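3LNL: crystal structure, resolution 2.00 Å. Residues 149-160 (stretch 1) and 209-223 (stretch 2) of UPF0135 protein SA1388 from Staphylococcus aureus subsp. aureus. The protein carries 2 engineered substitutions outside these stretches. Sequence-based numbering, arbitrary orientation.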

# COMPACT_ATOMS: atom_id res chain seq x y z
N PRO B 149 -5.34 -23.79 -47.34
CA PRO B 149 -4.13 -22.95 -47.40
C PRO B 149 -4.02 -21.97 -46.23
O PRO B 149 -2.92 -21.56 -45.86
CB PRO B 149 -4.24 -22.22 -48.75
CG PRO B 149 -5.55 -22.58 -49.34
CD PRO B 149 -6.31 -23.46 -48.40
N PHE B 150 -5.15 -21.59 -45.65
CA PHE B 150 -5.10 -20.84 -44.41
C PHE B 150 -4.42 -21.73 -43.36
O PHE B 150 -3.43 -21.33 -42.76
CB PHE B 150 -6.50 -20.39 -43.97
CG PHE B 150 -6.51 -19.58 -42.69
CD1 PHE B 150 -5.84 -18.35 -42.63
CD2 PHE B 150 -7.18 -20.03 -41.56
CE1 PHE B 150 -5.84 -17.59 -41.45
CE2 PHE B 150 -7.19 -19.28 -40.38
CZ PHE B 150 -6.52 -18.06 -40.32
N LYS B 151 -4.92 -22.95 -43.19
CA LYS B 151 -4.37 -23.88 -42.19
C LYS B 151 -2.89 -24.20 -42.39
O LYS B 151 -2.11 -24.15 -41.44
CB LYS B 151 -5.18 -25.17 -42.16
CG LYS B 151 -6.51 -25.04 -41.42
CD LYS B 151 -7.23 -26.38 -41.26
CE LYS B 151 -7.49 -27.06 -42.59
NZ LYS B 151 -8.60 -28.04 -42.47
N ASP B 152 -2.53 -24.53 -43.63
CA ASP B 152 -1.14 -24.85 -44.02
C ASP B 152 -0.16 -23.72 -43.74
O ASP B 152 0.97 -23.96 -43.31
CB ASP B 152 -1.05 -25.19 -45.52
CG ASP B 152 -1.79 -26.47 -45.89
OD1 ASP B 152 -1.91 -27.40 -45.06
OD2 ASP B 152 -2.24 -26.56 -47.05
N LYS B 153 -0.57 -22.49 -44.03
CA LYS B 153 0.28 -21.32 -43.81
C LYS B 153 0.46 -21.03 -42.32
O LYS B 153 1.57 -20.72 -41.87
CB LYS B 153 -0.30 -20.09 -44.51
CG LYS B 153 0.19 -19.93 -45.94
CD LYS B 153 1.67 -19.53 -45.97
CE LYS B 153 2.09 -18.97 -47.33
NZ LYS B 153 2.27 -20.03 -48.36
N LEU B 154 -0.62 -21.13 -41.55
CA LEU B 154 -0.51 -20.97 -40.10
C LEU B 154 0.39 -22.08 -39.54
O LEU B 154 1.19 -21.82 -38.63
CB LEU B 154 -1.89 -20.98 -39.43
CG LEU B 154 -2.80 -19.79 -39.74
CD1 LEU B 154 -4.14 -19.98 -39.07
CD2 LEU B 154 -2.18 -18.46 -39.30
N SER B 155 0.29 -23.28 -40.12
CA SER B 155 1.05 -24.44 -39.64
C SER B 155 2.50 -24.43 -40.12
O SER B 155 3.42 -24.82 -39.39
CB SER B 155 0.36 -25.73 -40.09
OG SER B 155 0.75 -26.79 -39.25
N GLU B 156 2.69 -23.99 -41.36
CA GLU B 156 4.02 -23.68 -41.88
C GLU B 156 4.76 -22.70 -40.97
O GLU B 156 5.97 -22.78 -40.83
CB GLU B 156 3.91 -23.07 -43.27
CG GLU B 156 3.82 -24.10 -44.39
CD GLU B 156 3.81 -23.44 -45.74
OE1 GLU B 156 3.77 -22.19 -45.79
OE2 GLU B 156 3.86 -24.15 -46.76
N ASN B 157 4.02 -21.78 -40.36
CA ASN B 157 4.63 -20.79 -39.48
C ASN B 157 4.58 -21.17 -38.00
O ASN B 157 4.81 -20.33 -37.13
CB ASN B 157 4.02 -19.41 -39.77
CG ASN B 157 4.50 -18.85 -41.09
OD1 ASN B 157 5.68 -18.57 -41.26
ND2 ASN B 157 3.59 -18.70 -42.05
N GLY B 158 4.28 -22.44 -37.73
CA GLY B 158 4.47 -23.03 -36.40
C GLY B 158 3.36 -22.84 -35.38
O GLY B 158 3.59 -23.02 -34.19
N LEU B 159 2.17 -22.50 -35.85
CA LEU B 159 0.97 -22.42 -34.99
C LEU B 159 0.24 -23.78 -35.00
O LEU B 159 0.28 -24.48 -36.00
CB LEU B 159 0.04 -21.29 -35.50
CG LEU B 159 0.06 -19.89 -34.87
CD1 LEU B 159 1.43 -19.37 -34.55
CD2 LEU B 159 -0.69 -18.88 -35.78
N ALA B 160 -0.40 -24.14 -33.90
CA ALA B 160 -1.16 -25.41 -33.80
C ALA B 160 -0.24 -26.63 -33.84
O ALA B 160 -0.64 -27.68 -34.34
CB ALA B 160 -2.25 -25.50 -34.88
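Stretch 2 209-223: YQKSRAEQLIKQYHP

Stretch 2 lies against stretch 1 as a helix, residues 211-221, running roughly antiparallel to helix 149-156. Their axes cross at 145° and approach to 10.2 Å, so that Phe-150 pairs with Tyr-221, Leu-154 with Leu-217 and, beyond the first helix, Leu-159 with Ala-214. The contact buries 625 Å² in all.

At the C-terminal end of stretch 2, the t rotamer of Phe-150 (chi1 -179°) brings its ring to the second helix although its CA-to-CB bond points sideways. The ring edge meets the carbonyl of Tyr-221 (CD1 to O, 3.4 Å), and His-222, at chi1 -154° (t), turns its own edge toward the face of Phe-150, with ring centroids 5.2 Å apart and planes at 69°.

Tyr-221 takes the m rotamer (chi1 -58°), and one face of its ring receives the aliphatic part of Lys-153, whose CD lies 3.9 Å from the ring centroid. The m, m start of the lysine chain lays CD over the ring, while NZ continues to a long salt bridge with Glu-156 OE1 (3.7 Å).

Midway, Leu-154 and Leu-217 share the m, t conformation, and CD2 of Leu-154 packs 3.8 Å from CB of Leu-217.

Asn-157, the first residue to leave helical phi/psi, also points toward stretch 2. Its m rotamer lets ND2 donate back to Lys-153 O (2.9 Å) and, weakly, to Tyr-221 OH (3.2 Å). Its carbonyl is free to face the second helix, where the extended t, t, t chain of Arg-213 delivers both NH1 and NH2 to Asn-157 O, each at 2.8 Å.

Gly-158 then turns the chain with positive phi (86°). Leu-159, its chi1 off the wells at -97°, places CD2 3.6 Å from Leu-217 CD1 and 4.3 Å from Ala-214 CB, the small alanine side chain lying beside the leucine.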

# COMPACT_ATOMS: atom_id res chain seq x y z
N TYR B 209 2.20 -16.30 -24.72
CA TYR B 209 3.19 -15.40 -25.33
C TYR B 209 3.02 -15.27 -26.85
O TYR B 209 3.55 -14.32 -27.46
CB TYR B 209 4.62 -15.80 -24.95
CG TYR B 209 5.11 -17.07 -25.62
CD1 TYR B 209 5.75 -17.02 -26.85
CD2 TYR B 209 4.91 -18.30 -25.03
CE1 TYR B 209 6.19 -18.18 -27.48
CE2 TYR B 209 5.34 -19.47 -25.65
CZ TYR B 209 5.98 -19.40 -26.87
OH TYR B 209 6.41 -20.56 -27.48
N GLN B 210 2.27 -16.20 -27.46
CA GLN B 210 2.09 -16.24 -28.93
C GLN B 210 0.99 -15.31 -29.49
O GLN B 210 0.93 -15.10 -30.71
CB GLN B 210 1.79 -17.67 -29.39
CG GLN B 210 2.81 -18.73 -28.97
CD GLN B 210 2.32 -20.14 -29.32
OE1 GLN B 210 1.88 -20.91 -28.45
NE2 GLN B 210 2.37 -20.47 -30.59
N LYS B 211 0.13 -14.77 -28.62
CA LYS B 211 -1.03 -13.97 -29.07
C LYS B 211 -0.64 -13.01 -30.20
O LYS B 211 -1.18 -13.09 -31.30
CB LYS B 211 -1.66 -13.22 -27.87
CG LYS B 211 -2.95 -12.39 -28.17
CD LYS B 211 -3.68 -11.96 -26.86
CE LYS B 211 -4.87 -10.98 -27.11
NZ LYS B 211 -6.05 -11.12 -26.13
N SER B 212 0.33 -12.15 -29.94
CA SER B 212 0.73 -11.12 -30.91
C SER B 212 1.15 -11.71 -32.25
O SER B 212 0.77 -11.19 -33.29
CB SER B 212 1.84 -10.23 -30.35
OG SER B 212 3.13 -10.80 -30.57
N ARG B 213 1.92 -12.79 -32.23
CA ARG B 213 2.34 -13.43 -33.47
C ARG B 213 1.15 -14.08 -34.18
O ARG B 213 1.06 -14.04 -35.40
CB ARG B 213 3.43 -14.46 -33.22
CG ARG B 213 4.03 -14.99 -34.52
CD ARG B 213 5.41 -15.60 -34.30
NE ARG B 213 5.96 -16.21 -35.52
CZ ARG B 213 5.60 -17.40 -36.01
NH1 ARG B 213 6.18 -17.86 -37.12
NH2 ARG B 213 4.65 -18.13 -35.41
N ALA B 214 0.25 -14.68 -33.41
CA ALA B 214 -0.95 -15.27 -33.99
C ALA B 214 -1.73 -14.21 -34.76
O ALA B 214 -2.09 -14.42 -35.92
CB ALA B 214 -1.81 -15.90 -32.91
N GLU B 215 -1.97 -13.07 -34.10
CA GLU B 215 -2.58 -11.88 -34.74
C GLU B 215 -1.93 -11.50 -36.08
O GLU B 215 -2.62 -11.27 -37.07
CB GLU B 215 -2.48 -10.65 -33.82
CG GLU B 215 -3.58 -10.52 -32.79
CD GLU B 215 -3.96 -9.07 -32.54
OE1 GLU B 215 -3.30 -8.43 -31.69
OE2 GLU B 215 -4.90 -8.57 -33.19
N GLN B 216 -0.60 -11.38 -36.05
CA GLN B 216 0.19 -11.07 -37.25
C GLN B 216 -0.12 -12.10 -38.34
O GLN B 216 -0.59 -11.74 -39.43
CB GLN B 216 1.69 -11.03 -36.92
N LEU B 217 0.12 -13.37 -38.03
CA LEU B 217 -0.08 -14.44 -39.01
C LEU B 217 -1.53 -14.52 -39.52
O LEU B 217 -1.75 -14.73 -40.72
CB LEU B 217 0.35 -15.79 -38.43
CG LEU B 217 1.84 -15.96 -38.16
CD1 LEU B 217 2.05 -17.29 -37.49
CD2 LEU B 217 2.70 -15.84 -39.46
N ILE B 218 -2.50 -14.35 -38.63
CA ILE B 218 -3.91 -14.46 -39.03
C ILE B 218 -4.26 -13.35 -40.03
O ILE B 218 -4.73 -13.62 -41.13
CB ILE B 218 -4.89 -14.42 -37.84
CG1 ILE B 218 -4.87 -15.74 -37.06
CG2 ILE B 218 -6.32 -14.18 -38.31
CD1 ILE B 218 -5.68 -15.68 -35.78
N LYS B 219 -4.01 -12.10 -39.63
CA LYS B 219 -4.23 -10.93 -40.50
C LYS B 219 -3.54 -11.09 -41.86
O LYS B 219 -4.12 -10.76 -42.89
CB LYS B 219 -3.75 -9.64 -39.83
CG LYS B 219 -4.74 -9.09 -38.83
CD LYS B 219 -4.28 -7.76 -38.27
CE LYS B 219 -5.09 -7.37 -37.05
NZ LYS B 219 -5.05 -5.91 -36.82
N GLN B 220 -2.32 -11.62 -41.84
CA GLN B 220 -1.53 -11.82 -43.05
C GLN B 220 -2.13 -12.83 -44.03
O GLN B 220 -2.26 -12.55 -45.22
CB GLN B 220 -0.11 -12.26 -42.68
CG GLN B 220 0.80 -12.44 -43.88
CD GLN B 220 2.22 -12.79 -43.50
OE1 GLN B 220 2.52 -13.08 -42.34
NE2 GLN B 220 3.11 -12.78 -44.48
N TYR B 221 -2.49 -14.01 -43.53
CA TYR B 221 -2.90 -15.10 -44.42
C TYR B 221 -4.41 -15.30 -44.52
O TYR B 221 -4.84 -16.25 -45.17
CB TYR B 221 -2.21 -16.41 -44.05
CG TYR B 221 -0.71 -16.34 -44.07
CD1 TYR B 221 -0.01 -16.18 -45.26
CD2 TYR B 221 0.02 -16.43 -42.89
CE1 TYR B 221 1.39 -16.12 -45.27
CE2 TYR B 221 1.41 -16.38 -42.89
CZ TYR B 221 2.09 -16.22 -44.07
OH TYR B 221 3.47 -16.16 -44.04
N HIS B 222 -5.21 -14.43 -43.91
CA HIS B 222 -6.68 -14.58 -43.98
C HIS B 222 -7.25 -14.11 -45.35
O HIS B 222 -6.72 -13.18 -45.95
CB HIS B 222 -7.36 -13.84 -42.82
CG HIS B 222 -8.70 -14.41 -42.45
ND1 HIS B 222 -9.85 -14.17 -43.18
CD2 HIS B 222 -9.07 -15.21 -41.42
CE1 HIS B 222 -10.86 -14.80 -42.62
NE2 HIS B 222 -10.42 -15.43 -41.55
N PRO B 223 -8.32 -14.79 -45.84
CA PRO B 223 -9.09 -14.33 -46.99
C PRO B 223 -9.68 -12.93 -46.84
O PRO B 223 -9.43 -12.08 -47.69
CB PRO B 223 -10.21 -15.36 -47.08
CG PRO B 223 -9.58 -16.60 -46.62
CD PRO B 223 -8.66 -16.19 -45.51